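Local coordinates for endonuclease PI-MtuI (Mycobacterium tuberculosis, PDB 2IMZ), which probably excises itself from the RecA precursor by protein splicing, joining the two flanking segments through a new peptide bond, at residues 7-12 with 30-35; 41-46 with 151-156; 65-70 with 159-164; 95-100 with 131-136. The protein carries 1 engineered substitution. One frame throughout, in Å; residues are numbered along the deposited sequence.

Interaction 1: 7-12 with 30-35; sequences RIFDPV and HVVAAA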
loop_
_atom_site.group_PDB
_atom_site.type_symbol
_atom_site.label_atom_id
_atom_site.label_comp_id
_atom_site.label_asym_id
_atom_site.label_seq_id
_atom_site.Cartn_x
_atom_site.Cartn_y
_atom_site.Cartn_z
ATOM N N ARG A 7 15.719 -6.880 -5.200
ATOM C CA ARG A 7 16.632 -6.831 -4.061
ATOM C C ARG A 7 16.225 -5.802 -3.014
ATOM O O ARG A 7 16.080 -4.613 -3.309
ATOM C CB ARG A 7 18.059 -6.573 -4.566
ATOM C CG ARG A 7 18.609 -7.760 -5.350
ATOM C CD ARG A 7 19.772 -7.403 -6.263
ATOM N NE ARG A 7 19.374 -6.486 -7.327
ATOM C CZ ARG A 7 20.079 -6.278 -8.435
ATOM N NH1 ARG A 7 21.220 -6.930 -8.628
ATOM N NH2 ARG A 7 19.649 -5.412 -9.347
ATOM N N ILE A 8 16.038 -6.282 -1.786
ATOM C CA ILE A 8 15.629 -5.446 -0.662
ATOM C C ILE A 8 16.763 -5.323 0.350
ATOM O O ILE A 8 17.237 -6.325 0.884
ATOM C CB ILE A 8 14.412 -6.052 0.068
ATOM C CG1 ILE A 8 13.287 -6.349 -0.928
ATOM C CG2 ILE A 8 13.927 -5.095 1.155
ATOM C CD1 ILE A 8 12.775 -5.136 -1.656
ATOM N N PHE A 9 17.183 -4.091 0.609
ATOM C CA PHE A 9 18.269 -3.808 1.542
ATOM C C PHE A 9 17.796 -3.707 2.992
ATOM O O PHE A 9 16.860 -2.973 3.292
ATOM C CB PHE A 9 18.944 -2.495 1.123
ATOM C CG PHE A 9 19.993 -1.995 2.086
ATOM C CD1 PHE A 9 21.055 -2.805 2.469
ATOM C CD2 PHE A 9 19.948 -0.684 2.555
ATOM C CE1 PHE A 9 22.065 -2.312 3.302
ATOM C CE2 PHE A 9 20.950 -0.184 3.387
ATOM C CZ PHE A 9 22.010 -1.000 3.759
ATOM N N ASP A 10 18.445 -4.460 3.883
ATOM C CA ASP A 10 18.129 -4.424 5.312
ATOM C C ASP A 10 19.229 -3.541 5.904
ATOM O O ASP A 10 20.373 -3.972 6.033
ATOM C CB ASP A 10 18.199 -5.826 5.926
ATOM C CG ASP A 10 17.890 -5.825 7.416
ATOM O OD1 ASP A 10 18.263 -4.847 8.093
ATOM O OD2 ASP A 10 17.290 -6.803 7.914
ATOM N N PRO A 11 18.893 -2.290 6.261
ATOM C CA PRO A 11 19.852 -1.337 6.826
ATOM C C PRO A 11 20.444 -1.702 8.179
ATOM O O PRO A 11 21.482 -1.162 8.572
ATOM C CB PRO A 11 19.049 -0.045 6.881
ATOM C CG PRO A 11 17.676 -0.540 7.197
ATOM C CD PRO A 11 17.538 -1.706 6.239
ATOM N N VAL A 12 19.792 -2.616 8.885
ATOM C CA VAL A 12 20.268 -3.033 10.198
ATOM C C VAL A 12 21.421 -4.030 10.099
ATOM O O VAL A 12 22.446 -3.878 10.768
ATOM C CB VAL A 12 19.131 -3.664 11.016
ATOM C CG1 VAL A 12 19.661 -4.142 12.370
ATOM C CG2 VAL A 12 18.018 -2.654 11.209
ATOM N N HIS A 30 14.513 -6.044 8.307
ATOM C CA HIS A 30 14.244 -4.620 8.433
ATOM C C HIS A 30 14.480 -4.053 7.043
ATOM O O HIS A 30 15.212 -4.642 6.243
ATOM C CB HIS A 30 15.201 -3.940 9.416
ATOM C CG HIS A 30 14.808 -4.105 10.848
ATOM N ND1 HIS A 30 15.140 -5.220 11.589
ATOM C CD2 HIS A 30 14.078 -3.312 11.667
ATOM C CE1 HIS A 30 14.628 -5.106 12.802
ATOM N NE2 HIS A 30 13.980 -3.958 12.876
ATOM N N VAL A 31 13.848 -2.925 6.752
ATOM C CA VAL A 31 14.014 -2.278 5.456
ATOM C C VAL A 31 14.245 -0.800 5.695
ATOM O O VAL A 31 14.088 -0.310 6.814
ATOM C CB VAL A 31 12.745 -2.402 4.575
ATOM C CG1 VAL A 31 12.390 -3.855 4.365
ATOM C CG2 VAL A 31 11.584 -1.640 5.217
ATOM N N VAL A 32 14.642 -0.098 4.641
ATOM C CA VAL A 32 14.814 1.343 4.724
ATOM C C VAL A 32 13.428 1.867 4.369
ATOM O O VAL A 32 12.936 1.630 3.263
ATOM C CB VAL A 32 15.816 1.874 3.681
ATOM C CG1 VAL A 32 15.841 3.404 3.728
ATOM C CG2 VAL A 32 17.201 1.312 3.948
ATOM N N ALA A 33 12.790 2.551 5.312
ATOM C CA ALA A 33 11.456 3.091 5.085
ATOM C C ALA A 33 11.470 4.607 5.171
ATOM O O ALA A 33 12.163 5.184 6.008
ATOM C CB ALA A 33 10.479 2.518 6.112
ATOM N N ALA A 34 10.700 5.249 4.298
ATOM C CA ALA A 34 10.615 6.702 4.276
ATOM C C ALA A 34 9.398 7.192 5.047
ATOM O O ALA A 34 8.297 6.664 4.884
ATOM C CB ALA A 34 10.545 7.199 2.833
ATOM N N ALA A 35 9.604 8.208 5.882
ATOM C CA ALA A 35 8.529 8.799 6.671
ATOM C C ALA A 35 7.908 9.942 5.868
ATOM O O ALA A 35 8.415 10.310 4.808
ATOM C CB ALA A 35 9.079 9.319 7.998
HETATM O O HOH W 1 14.925 -1.550 2.056
HETATM O O HOH W 2 17.159 -6.961 10.780
#

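Interaction 2: 41-46 with 151-156; sequences HARPVV and LEVEEL. With ZN (zinc ion), chain C.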
loop_
_atom_site.group_PDB
_atom_site.type_symbol
_atom_site.label_atom_id
_atom_site.label_comp_id
_atom_site.label_asym_id
_atom_site.label_seq_id
_atom_site.Cartn_x
_atom_site.Cartn_y
_atom_site.Cartn_z
ATOM N N HIS A 41 14.023 5.583 8.055
ATOM C CA HIS A 41 14.090 4.816 9.294
ATOM C C HIS A 41 14.086 3.320 9.046
ATOM O O HIS A 41 13.546 2.847 8.047
ATOM C CB HIS A 41 12.887 5.145 10.182
ATOM C CG HIS A 41 12.684 6.607 10.414
ATOM N ND1 HIS A 41 12.220 7.460 9.435
ATOM C CD2 HIS A 41 12.895 7.372 11.511
ATOM C CE1 HIS A 41 12.153 8.686 9.920
ATOM N NE2 HIS A 41 12.558 8.660 11.177
ATOM N N ALA A 42 14.679 2.572 9.967
ATOM C CA ALA A 42 14.688 1.123 9.847
ATOM C C ALA A 42 13.358 0.632 10.409
ATOM O O ALA A 42 13.006 0.934 11.547
ATOM C CB ALA A 42 15.845 0.530 10.642
ATOM N N ARG A 43 12.611 -0.113 9.606
ATOM C CA ARG A 43 11.328 -0.638 10.049
ATOM C C ARG A 43 11.232 -2.108 9.656
ATOM O O ARG A 43 11.699 -2.511 8.592
ATOM C CB ARG A 43 10.179 0.173 9.434
ATOM C CG ARG A 43 9.988 1.561 10.057
ATOM C CD ARG A 43 9.501 1.453 11.506
ATOM N NE ARG A 43 9.231 2.750 12.125
ATOM C CZ ARG A 43 10.157 3.546 12.657
ATOM N NH1 ARG A 43 11.434 3.187 12.655
ATOM N NH2 ARG A 43 9.802 4.701 13.208
ATOM N N PRO A 44 10.629 -2.932 10.523
ATOM C CA PRO A 44 10.480 -4.364 10.267
ATOM C C PRO A 44 9.324 -4.768 9.359
ATOM O O PRO A 44 8.276 -4.119 9.336
ATOM C CB PRO A 44 10.320 -4.936 11.672
ATOM C CG PRO A 44 9.506 -3.886 12.343
ATOM C CD PRO A 44 10.179 -2.597 11.889
ATOM N N VAL A 45 9.534 -5.841 8.604
ATOM C CA VAL A 45 8.506 -6.383 7.729
ATOM C C VAL A 45 7.597 -7.176 8.663
ATOM O O VAL A 45 8.085 -7.956 9.483
ATOM C CB VAL A 45 9.116 -7.325 6.672
ATOM C CG1 VAL A 45 8.014 -8.021 5.879
ATOM C CG2 VAL A 45 10.014 -6.522 5.731
ATOM N N VAL A 46 6.288 -6.967 8.547
ATOM C CA VAL A 46 5.327 -7.649 9.409
ATOM C C VAL A 46 4.338 -8.553 8.674
ATOM O O VAL A 46 3.634 -9.347 9.302
ATOM C CB VAL A 46 4.548 -6.627 10.262
ATOM C CG1 VAL A 46 5.500 -5.952 11.241
ATOM C CG2 VAL A 46 3.889 -5.585 9.372
ATOM N N LEU A 151 5.308 -6.801 0.439
ATOM C CA LEU A 151 5.677 -6.842 1.853
ATOM C C LEU A 151 5.006 -5.706 2.610
ATOM O O LEU A 151 4.784 -4.635 2.050
ATOM C CB LEU A 151 7.194 -6.688 2.013
ATOM C CG LEU A 151 8.120 -7.716 1.361
ATOM C CD1 LEU A 151 9.570 -7.229 1.440
ATOM C CD2 LEU A 151 7.961 -9.063 2.062
ATOM N N GLU A 152 4.668 -5.946 3.875
ATOM C CA GLU A 152 4.092 -4.897 4.705
ATOM C C GLU A 152 5.169 -4.491 5.691
ATOM O O GLU A 152 5.752 -5.339 6.372
ATOM C CB GLU A 152 2.857 -5.371 5.475
ATOM C CG GLU A 152 1.554 -5.236 4.711
ATOM C CD GLU A 152 1.313 -3.825 4.183
ATOM O OE1 GLU A 152 1.272 -2.853 4.978
ATOM O OE2 GLU A 152 1.164 -3.690 2.957
ATOM N N VAL A 153 5.428 -3.191 5.742
ATOM C CA VAL A 153 6.436 -2.607 6.616
ATOM C C VAL A 153 5.732 -1.846 7.728
ATOM O O VAL A 153 4.938 -0.941 7.473
ATOM C CB VAL A 153 7.349 -1.638 5.827
ATOM C CG1 VAL A 153 8.367 -0.988 6.756
ATOM C CG2 VAL A 153 8.062 -2.398 4.715
ATOM N N GLU A 154 6.031 -2.218 8.964
ATOM C CA GLU A 154 5.413 -1.578 10.113
ATOM C C GLU A 154 5.458 -0.051 10.092
ATOM O O GLU A 154 6.475 0.555 9.744
ATOM C CB GLU A 154 6.069 -2.081 11.397
ATOM C CG GLU A 154 5.618 -1.347 12.644
ATOM C CD GLU A 154 6.431 -1.732 13.857
ATOM O OE1 GLU A 154 6.281 -2.874 14.330
ATOM O OE2 GLU A 154 7.230 -0.895 14.327
ATOM N N GLU A 155 4.324 0.543 10.459
ATOM C CA GLU A 155 4.140 1.989 10.570
ATOM C C GLU A 155 4.248 2.888 9.336
ATOM O O GLU A 155 3.295 3.594 8.997
ATOM C CB GLU A 155 5.071 2.540 11.665
ATOM C CG GLU A 155 4.941 4.053 11.889
ATOM C CD GLU A 155 5.917 4.600 12.922
ATOM O OE1 GLU A 155 7.099 4.199 12.912
ATOM O OE2 GLU A 155 5.505 5.453 13.738
ATOM N N LEU A 156 5.394 2.867 8.663
ATOM C CA LEU A 156 5.612 3.757 7.529
ATOM C C LEU A 156 5.074 3.342 6.163
ATOM O O LEU A 156 4.923 4.185 5.284
ATOM C CB LEU A 156 7.100 4.095 7.439
ATOM C CG LEU A 156 7.611 4.726 8.744
ATOM C CD1 LEU A 156 9.096 5.046 8.632
ATOM C CD2 LEU A 156 6.817 5.993 9.037
HETATM ZN ZN ZN C . 1.204 -0.959 3.878
#

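Interaction 3: 65-70 with 159-164; sequences AILWAT and LVAEGV. Engineered in segment 65-70: L67 (natural residue Val).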
loop_
_atom_site.group_PDB
_atom_site.type_symbol
_atom_site.label_atom_id
_atom_site.label_comp_id
_atom_site.label_asym_id
_atom_site.label_seq_id
_atom_site.Cartn_x
_atom_site.Cartn_y
_atom_site.Cartn_z
ATOM N N ALA A 65 20.745 -0.344 -11.015
ATOM C CA ALA A 65 19.714 -1.228 -10.469
ATOM C C ALA A 65 18.509 -1.234 -11.402
ATOM O O ALA A 65 18.245 -0.253 -12.087
ATOM C CB ALA A 65 19.298 -0.761 -9.077
ATOM N N ILE A 66 17.789 -2.352 -11.448
ATOM C CA ILE A 66 16.606 -2.435 -12.293
ATOM C C ILE A 66 15.414 -2.879 -11.471
ATOM O O ILE A 66 15.386 -3.987 -10.939
ATOM C CB ILE A 66 16.775 -3.428 -13.464
ATOM C CG1 ILE A 66 17.894 -2.962 -14.399
ATOM C CG2 ILE A 66 15.463 -3.523 -14.246
ATOM C CD1 ILE A 66 18.102 -3.869 -15.609
ATOM N N LEU A 67 14.429 -2.002 -11.366
ATOM C CA LEU A 67 13.226 -2.308 -10.613
ATOM C C LEU A 67 12.182 -2.923 -11.542
ATOM O O LEU A 67 11.748 -2.288 -12.501
ATOM C CB LEU A 67 12.666 -1.031 -9.989
ATOM C CG LEU A 67 11.359 -1.170 -9.202
ATOM C CD1 LEU A 67 11.582 -2.030 -7.960
ATOM C CD2 LEU A 67 10.858 0.202 -8.815
ATOM N N TRP A 68 11.804 -4.167 -11.265
ATOM C CA TRP A 68 10.778 -4.852 -12.047
ATOM C C TRP A 68 9.524 -4.869 -11.180
ATOM O O TRP A 68 9.504 -5.488 -10.115
ATOM C CB TRP A 68 11.191 -6.290 -12.370
ATOM C CG TRP A 68 12.273 -6.399 -13.411
ATOM C CD1 TRP A 68 13.601 -6.624 -13.196
ATOM C CD2 TRP A 68 12.105 -6.301 -14.827
ATOM N NE1 TRP A 68 14.274 -6.676 -14.397
ATOM C CE2 TRP A 68 13.377 -6.480 -15.414
ATOM C CE3 TRP A 68 11.001 -6.078 -15.661
ATOM C CZ2 TRP A 68 13.576 -6.445 -16.800
ATOM C CZ3 TRP A 68 11.199 -6.042 -17.039
ATOM C CH2 TRP A 68 12.478 -6.226 -17.592
ATOM N N ALA A 69 8.481 -4.181 -11.625
ATOM C CA ALA A 69 7.249 -4.116 -10.852
ATOM C C ALA A 69 6.040 -4.043 -11.765
ATOM O O ALA A 69 6.166 -3.747 -12.952
ATOM C CB ALA A 69 7.283 -2.889 -9.943
ATOM N N THR A 70 4.868 -4.328 -11.210
ATOM C CA THR A 70 3.641 -4.249 -11.984
ATOM C C THR A 70 3.469 -2.776 -12.326
ATOM O O THR A 70 3.866 -1.903 -11.554
ATOM C CB THR A 70 2.433 -4.732 -11.167
ATOM O OG1 THR A 70 2.364 -3.998 -9.938
ATOM C CG2 THR A 70 2.560 -6.221 -10.867
ATOM N N LEU A 159 9.238 1.153 1.562
ATOM C CA LEU A 159 10.486 0.398 1.650
ATOM C C LEU A 159 11.336 0.643 0.421
ATOM O O LEU A 159 10.837 1.064 -0.622
ATOM C CB LEU A 159 10.228 -1.108 1.769
ATOM C CG LEU A 159 9.756 -1.812 0.493
ATOM C CD1 LEU A 159 10.120 -3.291 0.540
ATOM C CD2 LEU A 159 8.261 -1.614 0.344
ATOM N N VAL A 160 12.627 0.377 0.553
ATOM C CA VAL A 160 13.541 0.545 -0.556
ATOM C C VAL A 160 13.705 -0.806 -1.238
ATOM O O VAL A 160 14.020 -1.807 -0.594
ATOM C CB VAL A 160 14.912 1.066 -0.071
ATOM C CG1 VAL A 160 15.945 0.951 -1.188
ATOM C CG2 VAL A 160 14.776 2.518 0.367
ATOM N N ALA A 161 13.444 -0.822 -2.541
ATOM C CA ALA A 161 13.567 -2.020 -3.366
ATOM C C ALA A 161 14.424 -1.593 -4.552
ATOM O O ALA A 161 14.115 -0.593 -5.203
ATOM C CB ALA A 161 12.188 -2.479 -3.839
ATOM N N GLU A 162 15.489 -2.343 -4.827
ATOM C CA GLU A 162 16.411 -2.010 -5.909
ATOM C C GLU A 162 16.917 -0.575 -5.722
ATOM O O GLU A 162 17.171 0.147 -6.692
ATOM C CB GLU A 162 15.740 -2.155 -7.281
ATOM C CG GLU A 162 15.476 -3.594 -7.705
ATOM C CD GLU A 162 16.748 -4.413 -7.827
ATOM O OE1 GLU A 162 17.751 -3.877 -8.343
ATOM O OE2 GLU A 162 16.744 -5.594 -7.424
ATOM N N GLY A 163 17.055 -0.176 -4.459
ATOM C CA GLY A 163 17.542 1.152 -4.131
ATOM C C GLY A 163 16.562 2.303 -4.286
ATOM O O GLY A 163 16.919 3.446 -4.009
ATOM N N VAL A 164 15.330 2.005 -4.697
ATOM C CA VAL A 164 14.299 3.021 -4.921
ATOM C C VAL A 164 13.204 2.933 -3.857
ATOM O O VAL A 164 12.813 1.837 -3.472
ATOM C CB VAL A 164 13.637 2.810 -6.309
ATOM C CG1 VAL A 164 12.574 3.872 -6.559
ATOM C CG2 VAL A 164 14.694 2.847 -7.399
HETATM O O HOH W 3 15.412 -6.712 -9.854
#

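Interaction 4: 95-100 with 131-136; sequences QPRRFD and ELRYSV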
loop_
_atom_site.group_PDB
_atom_site.type_symbol
_atom_site.label_atom_id
_atom_site.label_comp_id
_atom_site.label_asym_id
_atom_site.label_seq_id
_atom_site.Cartn_x
_atom_site.Cartn_y
_atom_site.Cartn_z
ATOM N N GLN A 95 15.836 7.776 -4.236
ATOM C CA GLN A 95 16.893 6.779 -4.049
ATOM C C GLN A 95 17.757 7.188 -2.862
ATOM O O GLN A 95 18.637 8.043 -2.985
ATOM C CB GLN A 95 17.769 6.678 -5.303
ATOM C CG GLN A 95 18.977 5.751 -5.136
ATOM C CD GLN A 95 19.920 5.785 -6.324
ATOM O OE1 GLN A 95 19.793 4.994 -7.262
ATOM N NE2 GLN A 95 20.871 6.714 -6.294
ATOM N N PRO A 96 17.508 6.592 -1.689
ATOM C CA PRO A 96 18.275 6.907 -0.480
ATOM C C PRO A 96 19.761 6.589 -0.623
ATOM O O PRO A 96 20.132 5.547 -1.159
ATOM C CB PRO A 96 17.599 6.047 0.583
ATOM C CG PRO A 96 16.175 6.006 0.112
ATOM C CD PRO A 96 16.343 5.750 -1.362
ATOM N N ARG A 97 20.610 7.493 -0.148
ATOM C CA ARG A 97 22.051 7.286 -0.222
ATOM C C ARG A 97 22.718 7.792 1.047
ATOM O O ARG A 97 22.287 8.790 1.622
ATOM C CB ARG A 97 22.662 8.049 -1.400
ATOM C CG ARG A 97 22.000 7.858 -2.751
ATOM C CD ARG A 97 22.683 8.775 -3.752
ATOM N NE ARG A 97 21.864 9.051 -4.929
ATOM C CZ ARG A 97 22.109 10.040 -5.781
ATOM N NH1 ARG A 97 23.146 10.842 -5.579
ATOM N NH2 ARG A 97 21.320 10.233 -6.828
ATOM N N ARG A 98 23.770 7.102 1.473
ATOM C CA ARG A 98 24.525 7.508 2.649
ATOM C C ARG A 98 25.596 8.500 2.202
ATOM O O ARG A 98 26.036 8.471 1.057
ATOM C CB ARG A 98 25.206 6.302 3.303
ATOM C CG ARG A 98 24.266 5.360 4.022
ATOM C CD ARG A 98 25.015 4.155 4.576
ATOM N NE ARG A 98 26.133 4.541 5.433
ATOM C CZ ARG A 98 26.005 5.219 6.568
ATOM N NH1 ARG A 98 24.804 5.587 6.984
ATOM N NH2 ARG A 98 27.076 5.529 7.288
ATOM N N PHE A 99 25.998 9.380 3.111
ATOM C CA PHE A 99 27.031 10.378 2.840
ATOM C C PHE A 99 28.273 9.717 2.232
ATOM O O PHE A 99 28.799 8.758 2.791
ATOM C CB PHE A 99 27.402 11.069 4.155
ATOM C CG PHE A 99 28.527 12.050 4.032
ATOM C CD1 PHE A 99 28.375 13.208 3.284
ATOM C CD2 PHE A 99 29.739 11.816 4.673
ATOM C CE1 PHE A 99 29.414 14.127 3.172
ATOM C CE2 PHE A 99 30.782 12.726 4.569
ATOM C CZ PHE A 99 30.619 13.882 3.817
ATOM N N ASP A 100 28.745 10.225 1.094
ATOM C CA ASP A 100 29.929 9.647 0.462
ATOM C C ASP A 100 31.094 10.627 0.341
ATOM O O ASP A 100 32.168 10.269 -0.144
ATOM C CB ASP A 100 29.591 9.065 -0.921
ATOM C CG ASP A 100 29.064 10.106 -1.894
ATOM O OD1 ASP A 100 29.154 11.317 -1.603
ATOM O OD2 ASP A 100 28.568 9.706 -2.970
ATOM N N GLU A 131 20.157 9.495 3.432
ATOM C CA GLU A 131 19.451 10.726 3.104
ATOM C C GLU A 131 18.616 10.467 1.857
ATOM O O GLU A 131 19.045 9.745 0.959
ATOM C CB GLU A 131 20.452 11.852 2.819
ATOM C CG GLU A 131 19.842 13.246 2.855
ATOM C CD GLU A 131 20.767 14.310 2.295
ATOM O OE1 GLU A 131 21.991 14.214 2.513
ATOM O OE2 GLU A 131 20.263 15.250 1.643
ATOM N N LEU A 132 17.422 11.047 1.800
ATOM C CA LEU A 132 16.573 10.861 0.634
ATOM C C LEU A 132 17.130 11.701 -0.510
ATOM O O LEU A 132 17.174 12.927 -0.431
ATOM C CB LEU A 132 15.134 11.282 0.951
ATOM C CG LEU A 132 14.081 11.054 -0.137
ATOM C CD1 LEU A 132 14.010 9.579 -0.490
ATOM C CD2 LEU A 132 12.727 11.541 0.361
ATOM N N ARG A 133 17.582 11.029 -1.563
ATOM C CA ARG A 133 18.131 11.700 -2.736
ATOM C C ARG A 133 17.293 11.252 -3.925
ATOM O O ARG A 133 16.438 10.379 -3.790
ATOM C CB ARG A 133 19.590 11.291 -2.958
ATOM C CG ARG A 133 20.497 11.503 -1.749
ATOM C CD ARG A 133 20.640 12.977 -1.414
ATOM N NE ARG A 133 21.260 13.727 -2.503
ATOM C CZ ARG A 133 22.527 13.593 -2.882
ATOM N NH1 ARG A 133 23.325 12.735 -2.262
ATOM N NH2 ARG A 133 23.000 14.321 -3.886
ATOM N N TYR A 134 17.542 11.840 -5.088
ATOM C CA TYR A 134 16.790 11.476 -6.275
ATOM C C TYR A 134 17.717 11.051 -7.401
ATOM O O TYR A 134 18.806 11.604 -7.568
ATOM C CB TYR A 134 15.912 12.650 -6.710
ATOM C CG TYR A 134 14.776 12.919 -5.748
ATOM C CD1 TYR A 134 13.604 12.162 -5.794
ATOM C CD2 TYR A 134 14.892 13.890 -4.755
ATOM C CE1 TYR A 134 12.579 12.360 -4.876
ATOM C CE2 TYR A 134 13.871 14.097 -3.829
ATOM C CZ TYR A 134 12.719 13.328 -3.894
ATOM O OH TYR A 134 11.709 13.523 -2.977
ATOM N N SER A 135 17.287 10.047 -8.154
ATOM C CA SER A 135 18.063 9.536 -9.275
ATOM C C SER A 135 17.149 9.370 -10.473
ATOM O O SER A 135 15.965 9.075 -10.320
ATOM C CB SER A 135 18.700 8.194 -8.915
ATOM O OG SER A 135 19.692 8.366 -7.920
ATOM N N VAL A 136 17.699 9.558 -11.668
ATOM C CA VAL A 136 16.912 9.444 -12.883
ATOM C C VAL A 136 16.793 8.027 -13.419
ATOM O O VAL A 136 17.643 7.170 -13.163
ATOM C CB VAL A 136 17.493 10.332 -14.011
ATOM C CG1 VAL A 136 17.482 11.786 -13.580
ATOM C CG2 VAL A 136 18.912 9.888 -14.357
HETATM O O HOH W 4 23.562 11.219 0.619
#

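Interaction 1: 7-12 with 30-35
The imidazole of H30 carries V12 over one face: CG2 of V12 lies 4.0 Å from the ring centroid, a CH-pi contact. A water sits at the ring edge, in its plane, and links H30 ND1 to D10 OD2. The F9 ring has the backbone nitrogen of P11 above its centre, while V32 CG2 approaches obliquely, 3.7 Å from F9 CD2. The third flat group, the D10 carboxylate, is turned 54° from the imidazole. With CG anti to its own backbone nitrogen (chi1 179°), D10 extends to H30, whose backbone N donates to D10 OD2 at 2.9 Å, from above the carboxylate plane. D10 OD1 accepts from V12 N at 2.8 Å and from T13 N, so an Asx turn bends the chain as it leaves strand 7-9. Aspartate suits this place because one short carboxylate can hold both its own turn and the start of strand 30-34, within an all-beta fold of the Hint (Hedgehog/intein) type. The two strands run at 82° and form no direct backbone hydrogen bonds; a second water bridges F9 O and V32 N instead. P11 fills the corner, its CD 3.5 Å from V31 C, its ring carbons CD and CG packing against the V31 peptide. Deeper in, I8 CG2 and V31 CG1 lie side by side at 3.8 Å, branched aliphatics facing L159 of strand 159-161.

Interaction 2: 41-46 with 151-156
R43 forms a side-on salt bridge with E155 through two nitrogens, NE at 2.7 Å and NH2 at 2.8 Å, both directed at the single oxygen OE1 of E155. The guanidinium and carboxylate planes are 23° apart, nearly coplanar, and OE1 is met almost along its C-O axis. Arginine suits the site because its remaining NH1 can turn back, in its own plane, to A42 O, which fixes the rotation of the group. A bend at chi2 (-68°) sets CD off to one side, close to the carbonyl of E154, and L156 CD1 covers one face of the guanidinium. The backbones are joined by E154 N to P44 O at 3.0 Å and V46 N to E152 O at 2.8 Å. These bonds flank V45 and V153, an antiparallel non-hydrogen-bonded pair whose side chains share one face of the sheet. The side chain of E152 leads away from 41-46 and binds zinc through OE1 at 2.2 Å, whereas OE2 stays back and pairs with K74 of the second subunit. H157 of the same chain and H167 of the second subunit also bind the metal, so the site ties the two copies together.

Packing is close where R43 CB meets V153 CG1 at 3.4 Å; further along, V45 CG1 touches L151 CD2 at 4.0 Å. Beta-branched valines suit these extended positions. V153 N also bonds to the aminosuccinimide at position 168, placing this strand beside the splicing terminus. Strand 30-34 pairs with the far side of 41-46, V31 packs on V45 and V153, and L151 leans on helix 19-24.

Interaction 3: 65-70 with 159-164
E162 meets I66 by way of its first two torsions. The first sets CG anti to its own carbonyl carbon (chi1 -71°), where CG lies 3.3 Å from I66 O; the second (chi2 -61°) folds CD round beside the same peptide. OE1 can then accept from I66 N, but only weakly, at 3.5 Å. A65 completes this patch: its CB is 3.3 Å from E162 O and 3.6 Å from E162 OE1, and its small methyl allows the turn to come so near.

The turn is type I', running from A161 to V164 and connecting strands 159-161 and 164-166 as a tight beta hairpin. E162 and G163 both take positive phi (55° for E162); glycine accepts this easily, having no side chain to strain. A161 N and V164 O, and V164 N and A161 O, close the hairpin in both directions. On its flank L67, an engineered leucine, brings CD1 to 4.2 Å from A161 CB, and the same side chain packs on V166 in the hairpin's second strand.

A water lies 2.9 Å from I66 O, near the carboxylate. The principal partner of E162, however, is R7, whose NH2 forms a salt bridge with OE1. The weak bond to I66 is therefore secondary: the contact implies a buried carboxylate kept in place mainly by that arginine, probably as the charged form, with the edge of strand 66-69 adding van der Waals contact along its aliphatic part.

Interaction 4: 95-100 with 131-136
S135 and R97 form the tight part of this contact: the buried OG of S135 accepts from R97 NH2 at 2.7 Å and lies 17° out of the guanidinium plane. Serine is small enough to be buried here, with a hydroxyl that can accept from the tip of R97. Q95 N bonds to R133 O at 2.7 Å. The return bond, R133 N to Q95 O, is weak. R97 and E131 bond in both directions, R97 N to E131 O at 3.0 Å and E131 N to R97 O at 2.9 Å, making one antiparallel hydrogen-bonded bridge. It brings together the chain after strand 92-94 and the approach to strand 134-153, on either side of residues 103-126, which are not modelled, probably where full-length inteins carry their endonuclease domain. P96 CG and L132 CD1 touch more distantly at 4.2 Å, both also leaning on V165. Toward solvent the contact slackens. R133 CB lies over one face of the R97 guanidinium; R133 is bent at chi2 and chi3, and R97 NH1 lies over one face of its guanidinium. The like-charged R97 NH1 and R133 NH1 stand 3.8 Å apart, while a water links R97 O to R133 NH1.

How the interactions relate
From the N terminus, interaction 1 closes first, bringing 7-12 back to 30-35 around a short loop that holds helix 19-24; it is in series with the rest. Strand 30-34 leads into strand 40-52, whose 41-46 opens interaction 2, closed much later by 151-156. Interaction 3 opens inside that loop, at 65-70, and closes beyond it, at 159-164, so the two cross. Interaction 4, 95-100 with 131-136, nests within both. Strand 134-153 serves interaction 4 at one end and interaction 2 at the other. The hairpin of interaction 3 is central: I8 packs on A161, L159 packs on V153, and V160 touches P96.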